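Local coordinates for protein glutathione s-transferase S2 (Nilaparvata lugens, PDB 5H5L) that probably conjugates glutathione to electrophilic substrates as a sigma-class transferase and acts as a prostaglandin D synthase that requires glutathione, at residues Glu111-Lys114 and Lys115-Glu119; Asp172-Glu175 and His176-Ala179; Lys191-Ile194 and Glu195-Pro198. All blocks are in the same frame, centred on the assembly; numbering follows the deposited sequence.

Interaction 1 (Glu111-Lys114 and Lys115-Glu119)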
loop_
_atom_site.group_PDB
_atom_site.type_symbol
_atom_site.label_atom_id
_atom_site.label_comp_id
_atom_site.label_asym_id
_atom_site.label_seq_id
_atom_site.Cartn_x
_atom_site.Cartn_y
_atom_site.Cartn_z
ATOM N N GLU B 111 -21.444 7.826 17.982
ATOM C CA GLU B 111 -21.916 8.794 16.998
ATOM C C GLU B 111 -21.243 10.148 17.157
ATOM O O GLU B 111 -20.927 10.806 16.158
ATOM C CB GLU B 111 -23.427 8.942 17.095
ATOM C CG GLU B 111 -24.148 7.687 16.722
ATOM C CD GLU B 111 -24.012 7.383 15.246
ATOM O OE1 GLU B 111 -23.475 8.250 14.520
ATOM O OE2 GLU B 111 -24.436 6.293 14.812
ATOM N N ALA B 112 -21.036 10.598 18.397
ATOM C CA ALA B 112 -20.460 11.922 18.610
ATOM C C ALA B 112 -18.984 11.954 18.220
ATOM O O ALA B 112 -18.520 12.939 17.640
ATOM C CB ALA B 112 -20.627 12.352 20.063
ATOM N N THR B 113 -18.223 10.918 18.579
ATOM C CA THR B 113 -16.854 10.810 18.087
ATOM C C THR B 113 -16.841 10.853 16.568
ATOM O O THR B 113 -16.111 11.642 15.961
ATOM C CB THR B 113 -16.226 9.520 18.598
ATOM O OG1 THR B 113 -16.299 9.521 20.020
ATOM C CG2 THR B 113 -14.743 9.391 18.184
ATOM N N LYS B 114 -17.702 10.046 15.946
ATOM C CA LYS B 114 -17.802 9.979 14.494
ATOM C C LYS B 114 -18.037 11.338 13.869
ATOM O O LYS B 114 -17.447 11.660 12.824
ATOM C CB LYS B 114 -18.924 9.025 14.133
ATOM C CG LYS B 114 -19.186 8.918 12.659
ATOM C CD LYS B 114 -20.078 7.721 12.411
ATOM C CE LYS B 114 -20.201 7.381 10.961
ATOM N NZ LYS B 114 -21.087 6.221 10.796
ATOM N N LYS B 115 -18.932 12.136 14.465
ATOM C CA LYS B 115 -19.117 13.499 14.005
ATOM C C LYS B 115 -17.829 14.289 14.148
ATOM O O LYS B 115 -17.517 15.150 13.316
ATOM C CB LYS B 115 -20.251 14.170 14.792
ATOM C CG LYS B 115 -21.612 13.646 14.439
ATOM C CD LYS B 115 -22.142 14.250 13.160
ATOM C CE LYS B 115 -23.442 13.580 12.772
ATOM N NZ LYS B 115 -24.112 14.176 11.597
ATOM N N LYS B 116 -17.074 14.033 15.211
ATOM C CA LYS B 116 -15.820 14.753 15.371
ATOM C C LYS B 116 -14.810 14.311 14.316
ATOM O O LYS B 116 -14.075 15.137 13.777
ATOM C CB LYS B 116 -15.257 14.554 16.774
ATOM C CG LYS B 116 -16.022 15.340 17.864
ATOM C CD LYS B 116 -15.429 15.109 19.274
ATOM C CE LYS B 116 -16.427 14.421 20.231
ATOM N NZ LYS B 116 -15.769 13.471 21.198
ATOM N N LEU B 117 -14.761 13.018 14.009
ATOM C CA LEU B 117 -13.866 12.557 12.949
ATOM C C LEU B 117 -14.234 13.193 11.621
ATOM O O LEU B 117 -13.370 13.707 10.908
ATOM C CB LEU B 117 -13.908 11.036 12.845
ATOM C CG LEU B 117 -13.343 10.316 14.075
ATOM C CD1 LEU B 117 -13.668 8.828 14.016
ATOM C CD2 LEU B 117 -11.868 10.545 14.201
ATOM N N GLU B 118 -15.526 13.199 11.285
ATOM C CA GLU B 118 -15.969 13.787 10.024
ATOM C C GLU B 118 -15.597 15.262 9.927
ATOM O O GLU B 118 -15.218 15.738 8.851
ATOM C CB GLU B 118 -17.472 13.608 9.862
ATOM C CG GLU B 118 -18.030 14.243 8.598
ATOM C CD GLU B 118 -19.543 14.275 8.558
ATOM O OE1 GLU B 118 -20.177 14.376 9.631
ATOM O OE2 GLU B 118 -20.099 14.214 7.442
ATOM N N GLU B 119 -15.717 16.011 11.030
ATOM C CA GLU B 119 -15.316 17.413 11.021
ATOM C C GLU B 119 -13.828 17.548 10.718
ATOM O O GLU B 119 -13.413 18.365 9.883
ATOM C CB GLU B 119 -15.631 18.058 12.373
ATOM C CG GLU B 119 -14.949 19.430 12.605
ATOM C CD GLU B 119 -13.608 19.347 13.370
ATOM O OE1 GLU B 119 -13.448 18.442 14.227
ATOM O OE2 GLU B 119 -12.718 20.206 13.123
#

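Interaction 2 (Asp172-Glu175 and His176-Ala179). With EDO (1,2-ethanediol), chain H.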
loop_
_atom_site.group_PDB
_atom_site.type_symbol
_atom_site.label_atom_id
_atom_site.label_comp_id
_atom_site.label_asym_id
_atom_site.label_seq_id
_atom_site.Cartn_x
_atom_site.Cartn_y
_atom_site.Cartn_z
ATOM N N ASP B 172 -15.445 19.104 -6.053
ATOM C CA ASP B 172 -15.757 20.169 -7.006
ATOM C C ASP B 172 -14.767 21.323 -6.935
ATOM O O ASP B 172 -14.334 21.828 -7.969
ATOM C CB ASP B 172 -17.173 20.694 -6.774
ATOM C CG ASP B 172 -18.234 19.817 -7.401
ATOM O OD1 ASP B 172 -17.934 19.112 -8.386
ATOM O OD2 ASP B 172 -19.377 19.845 -6.905
ATOM N N LYS B 173 -14.421 21.782 -5.731
ATOM C CA LYS B 173 -13.587 22.974 -5.650
ATOM C C LYS B 173 -12.148 22.703 -6.063
ATOM O O LYS B 173 -11.394 23.656 -6.299
ATOM C CB LYS B 173 -13.643 23.551 -4.235
ATOM C CG LYS B 173 -13.137 22.606 -3.176
ATOM C CD LYS B 173 -13.270 23.187 -1.769
ATOM C CE LYS B 173 -14.712 23.415 -1.416
ATOM N NZ LYS B 173 -14.833 23.769 0.003
ATOM N N TYR B 174 -11.757 21.435 -6.196
ATOM C CA TYR B 174 -10.400 21.088 -6.610
ATOM C C TYR B 174 -10.436 20.891 -8.119
ATOM O O TYR B 174 -10.685 19.796 -8.617
ATOM C CB TYR B 174 -9.905 19.855 -5.861
ATOM C CG TYR B 174 -9.944 20.059 -4.367
ATOM C CD1 TYR B 174 -8.959 20.811 -3.722
ATOM C CD2 TYR B 174 -10.979 19.558 -3.615
ATOM C CE1 TYR B 174 -8.983 21.010 -2.385
ATOM C CE2 TYR B 174 -11.022 19.749 -2.245
ATOM C CZ TYR B 174 -10.032 20.478 -1.637
ATOM O OH TYR B 174 -10.098 20.672 -0.278
ATOM N N GLU B 175 -10.154 21.986 -8.835
ATOM C CA GLU B 175 -10.306 22.067 -10.285
ATOM C C GLU B 175 -9.560 20.945 -10.996
ATOM O O GLU B 175 -10.067 20.375 -11.962
ATOM C CB GLU B 175 -9.799 23.434 -10.764
ATOM C CG GLU B 175 -9.649 23.633 -12.263
ATOM C CD GLU B 175 -9.062 25.022 -12.632
ATOM O OE1 GLU B 175 -9.024 25.925 -11.761
ATOM O OE2 GLU B 175 -8.625 25.204 -13.797
ATOM N N HIS B 176 -8.338 20.641 -10.566
ATOM C CA HIS B 176 -7.558 19.671 -11.325
ATOM C C HIS B 176 -7.937 18.232 -10.980
ATOM O O HIS B 176 -7.877 17.367 -11.864
ATOM C CB HIS B 176 -6.089 19.980 -11.119
ATOM C CG HIS B 176 -5.740 21.368 -11.567
ATOM N ND1 HIS B 176 -5.578 22.426 -10.694
ATOM C CD2 HIS B 176 -5.615 21.882 -12.810
ATOM C CE1 HIS B 176 -5.337 23.525 -11.384
ATOM N NE2 HIS B 176 -5.359 23.222 -12.670
ATOM N N ILE B 177 -8.359 17.961 -9.738
ATOM C CA ILE B 177 -8.944 16.655 -9.422
ATOM C C ILE B 177 -10.209 16.434 -10.237
ATOM O O ILE B 177 -10.389 15.389 -10.863
ATOM C CB ILE B 177 -9.210 16.530 -7.913
ATOM C CG1 ILE B 177 -7.907 16.632 -7.142
ATOM C CG2 ILE B 177 -9.912 15.231 -7.604
ATOM C CD1 ILE B 177 -8.135 16.603 -5.588
ATOM N N LYS B 178 -11.106 17.424 -10.253
ATOM C CA LYS B 178 -12.371 17.263 -10.967
ATOM C C LYS B 178 -12.155 17.091 -12.471
ATOM O O LYS B 178 -12.885 16.336 -13.127
ATOM C CB LYS B 178 -13.276 18.462 -10.680
ATOM C CG LYS B 178 -14.584 18.467 -11.447
ATOM C CD LYS B 178 -15.497 17.352 -10.983
ATOM C CE LYS B 178 -16.805 17.364 -11.768
ATOM N NZ LYS B 178 -17.617 16.152 -11.495
ATOM N N ALA B 179 -11.170 17.800 -13.031
ATOM C CA ALA B 179 -10.790 17.637 -14.438
ATOM C C ALA B 179 -10.263 16.224 -14.744
ATOM O O ALA B 179 -10.542 15.662 -15.809
ATOM C CB ALA B 179 -9.720 18.648 -14.781
HETATM C C1 EDO H . -9.104 24.264 -1.089
HETATM O O1 EDO H . -9.841 23.909 0.126
HETATM C C2 EDO H . -9.944 25.010 -2.155
HETATM O O2 EDO H . -9.148 25.351 -3.317
#

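Interaction 3 (Lys191-Ile194 and Glu195-Pro198)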
loop_
_atom_site.group_PDB
_atom_site.type_symbol
_atom_site.label_atom_id
_atom_site.label_comp_id
_atom_site.label_asym_id
_atom_site.label_seq_id
_atom_site.Cartn_x
_atom_site.Cartn_y
_atom_site.Cartn_z
ATOM N N LYS B 191 -16.594 4.479 -19.313
ATOM C CA LYS B 191 -17.923 5.044 -19.536
ATOM C C LYS B 191 -18.973 3.955 -19.717
ATOM O O LYS B 191 -20.028 3.963 -19.075
ATOM C CB LYS B 191 -17.859 5.931 -20.779
ATOM C CG LYS B 191 -18.971 6.954 -20.887
ATOM C CD LYS B 191 -18.748 7.829 -22.107
ATOM C CE LYS B 191 -19.830 8.886 -22.226
ATOM N NZ LYS B 191 -21.151 8.271 -22.492
ATOM N N ALA B 192 -18.710 3.035 -20.631
ATOM C CA ALA B 192 -19.585 1.887 -20.823
ATOM C C ALA B 192 -19.862 1.173 -19.512
ATOM O O ALA B 192 -21.016 0.888 -19.171
ATOM C CB ALA B 192 -18.953 0.924 -21.825
ATOM N N TRP B 193 -18.800 0.847 -18.764
ATOM C CA TRP B 193 -18.997 0.126 -17.513
ATOM C C TRP B 193 -19.899 0.905 -16.584
ATOM O O TRP B 193 -20.787 0.341 -15.942
ATOM C CB TRP B 193 -17.651 -0.157 -16.819
ATOM C CG TRP B 193 -17.917 -0.608 -15.450
ATOM C CD1 TRP B 193 -17.852 0.125 -14.314
ATOM C CD2 TRP B 193 -18.379 -1.898 -15.075
ATOM N NE1 TRP B 193 -18.234 -0.633 -13.240
ATOM C CE2 TRP B 193 -18.554 -1.889 -13.682
ATOM C CE3 TRP B 193 -18.662 -3.067 -15.784
ATOM C CZ2 TRP B 193 -19.010 -3.001 -12.984
ATOM C CZ3 TRP B 193 -19.091 -4.170 -15.088
ATOM C CH2 TRP B 193 -19.271 -4.128 -13.704
ATOM N N ILE B 194 -19.675 2.207 -16.489
ATOM C CA ILE B 194 -20.488 3.038 -15.616
ATOM C C ILE B 194 -21.944 2.983 -16.055
ATOM O O ILE B 194 -22.857 2.949 -15.224
ATOM C CB ILE B 194 -19.936 4.477 -15.620
ATOM C CG1 ILE B 194 -18.568 4.511 -14.903
ATOM C CG2 ILE B 194 -20.937 5.436 -14.991
ATOM C CD1 ILE B 194 -17.762 5.715 -15.221
ATOM N N GLU B 195 -22.180 2.957 -17.366
ATOM C CA GLU B 195 -23.548 2.948 -17.871
ATOM C C GLU B 195 -24.229 1.617 -17.588
ATOM O O GLU B 195 -25.397 1.588 -17.182
ATOM C CB GLU B 195 -23.559 3.235 -19.372
ATOM C CG GLU B 195 -23.266 4.673 -19.739
ATOM C CD GLU B 195 -22.927 4.816 -21.209
ATOM O OE1 GLU B 195 -22.927 3.780 -21.912
ATOM O OE2 GLU B 195 -22.645 5.951 -21.657
ATOM N N LYS B 196 -23.522 0.507 -17.797
ATOM C CA LYS B 196 -24.141 -0.801 -17.649
ATOM C C LYS B 196 -24.021 -1.361 -16.241
ATOM O O LYS B 196 -24.756 -2.297 -15.902
ATOM C CB LYS B 196 -23.549 -1.789 -18.667
ATOM C CG LYS B 196 -22.286 -2.557 -18.239
ATOM C CD LYS B 196 -22.041 -3.755 -19.124
ATOM C CE LYS B 196 -21.010 -4.689 -18.508
ATOM N NZ LYS B 196 -21.010 -6.043 -19.137
ATOM N N ARG B 197 -23.144 -0.811 -15.404
ATOM C CA ARG B 197 -22.901 -1.430 -14.111
ATOM C C ARG B 197 -24.182 -1.420 -13.279
ATOM O O ARG B 197 -25.049 -0.558 -13.467
ATOM C CB ARG B 197 -21.793 -0.709 -13.343
ATOM C CG ARG B 197 -22.169 0.702 -12.886
ATOM C CD ARG B 197 -20.997 1.392 -12.183
ATOM N NE ARG B 197 -21.285 2.776 -11.805
ATOM C CZ ARG B 197 -20.397 3.593 -11.244
ATOM N NH1 ARG B 197 -19.158 3.167 -10.997
ATOM N NH2 ARG B 197 -20.739 4.837 -10.932
ATOM N N PRO B 198 -24.332 -2.375 -12.363
ATOM C CA PRO B 198 -25.421 -2.290 -11.387
ATOM C C PRO B 198 -25.423 -0.931 -10.704
ATOM O O PRO B 198 -24.378 -0.418 -10.312
ATOM C CB PRO B 198 -25.099 -3.421 -10.408
ATOM C CG PRO B 198 -24.307 -4.420 -11.242
ATOM C CD PRO B 198 -23.517 -3.594 -12.191
#

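Interaction 1 (Glu111-Lys114 and Lys115-Glu119)
The first two turns of helix 111-139, a long helix of the all-helical C-terminal domain, are joined where Glu111 to Lys114 hand their carbonyls to Lys115 to Glu118. Four successive i to i+4 bonds make up the contact: Lys115 N reaches Glu111 O at 2.9 Å, and those from Lys116 to Ala112, Leu117 to Thr113 and Glu118 to Lys114 follow. The Leu117 N to Thr113 O bond is short, 2.7 Å, and its donor sits nearly on the line of the C=O bond. Lys115 and Lys116 lay their methylenes against these carbonyls. Lys115 brings CG to within 3.4 Å of Glu111 O, after which its chain turns at chi2 (-80°) and the ammonium leads off; its NZ stays 6.6 Å from Glu111 OE1, too far for an ion pair. Lys116 runs beside Ala112, its CE 3.6 Å from Ala112 O, and its NZ ends 4.2 Å from Thr113 OG1. That hydroxyl is engaged instead by Asp110, just before the helix; with OG1 anti to the carbonyl carbon (chi1 -57°) it lies beside the backbone N. The same rotation leaves methyl CG2 of Thr113 4.3 Å from Leu117 CD1, a loose apolar touch. Leu117 also leans on Trp105 and Lys104 of helix 82-106. Lys114 keeps its chain extended and makes a cation-pi contact with Trp105, while Glu118 OE2 accepts a bond from Trp167 NE1. The cohesion is therefore backbone hydrogen bonding, with the methylenes of Lys115 and Lys116 laid against the carbonyls; three consecutive lysines near a helix start would probably be unfavourable to the helix dipole, and the acids Asp110 and Glu111 are likely to offset part of that charge.

Interaction 2 (Asp172-Glu175 and His176-Ala179)
Tyr174 and Ile177 form the close-packed side: CB of Tyr174 lies 3.7 Å from CD1 of Ile177, the two side chains running alongside each other in the same direction. Tyr174 takes CG anti to its carbonyl carbon (chi1 -58°), which carries the phenol ring on past Ile177 toward helix 111-139, where it meets Phe130 edge-to-face. Its carbonyl closes the first turn, for Lys178 N donates to Tyr174 O at 2.9 Å in an almost straight bond (171°), with the donor nearly in line with C=O. One residue on, Ala179 N bonds to Glu175 O at 3.0 Å, from a donor tilted well out of the carbonyl plane. Tyr174 is thus the N-cap of helix 175-185, and the loop after helix 151-164 ends at it. The amides of His176 and Ile177, which the first turn of the helix leaves without an i-4 carbonyl, both donate to Asn134 OD1 of helix 111-139, so a side chain from a neighbouring helix serves this helix start. The solvent side is looser. Here the Glu175 carboxylate stacks over one face of the His176 imidazole, planes 17° apart, though Glu175 OE2, the carboxylate's nearest atom to the ring, stays 4.0 Å from His176 NE2. Asp172 and Lys178 lie side by side across the turn without closing a salt bridge: Asp172 OD1 is 4.3 Å from Lys178 NZ, and the ammonium makes a long, weak ion pair with Asp182. An ethanediol, probably from the crystallisation liquor, sits beyond the phenol; its O1 donates to Tyr174 OH at 3.3 Å, and Lys173 CD, 3.8 Å from its C2, flanks it. A second ethanediol approaches the His176 side chain.

Interaction 3 (Lys191-Ile194 and Glu195-Pro198)
Arg197 CB sits over one face of the Trp193 indole in a CH-pi contact, 3.8 Å from the centroid of the five-membered ring. With CG between the backbone N and the carbonyl carbon (chi1 68°), the Arg197 chain leads from the rim of the ring past Trp193 NE1 to Ile194, whose CG1 lies over one guanidinium face; guanidinium and indole planes stand 86° apart. Lys196 CE comes 3.9 Å from Trp193 CE3. On the backbone, Arg197 N bonds to Trp193 O at 2.7 Å as the helix ends, though bent to 130°. One turn earlier in the helix, Lys191 NZ and Glu195 OE2 form an i to i+4 salt bridge of 2.9 Å. Around these, Glu16 OE2 takes both Trp193 NE1 and Arg197 NH1, and Glu161 pairs with the same NH1, so acids hold the indole and guanidinium in place. With the Trp193 indole cut back to an alanine, Glu16 would probably lose one of its two donors and a gap open beneath Arg197 CB. Helix 188-196, last in the chain, lays Trp193 against Trp20, Arg19 and Ser23 of helix 15-25 and Asp31 and Arg33 of strand 30-34, joining the helical domain to the thioredoxin-like one.

How the interactions relate
The three contacts follow one another along the chain, all within the C-terminal helical domain of the sigma-class fold. Interaction 1 opens helix 111-139 about 24 Å from the centre of the chain, interaction 2 starts helix 175-185, and interaction 3 ends helix 188-196, the next helix along. None touches another. The centre of interaction 1 is about 26 Å from that of interaction 2 and about 34 Å from that of interaction 3; the centres of interactions 2 and 3 are about 23 Å apart. Helix 111-139 still links the first two, since its later part packs on interaction 2. Interactions 1 and 2 lie away from the glutathione site, whereas the Trp193 side chain of interaction 3 is about 10 Å from that of glutathione-binding Tyr8.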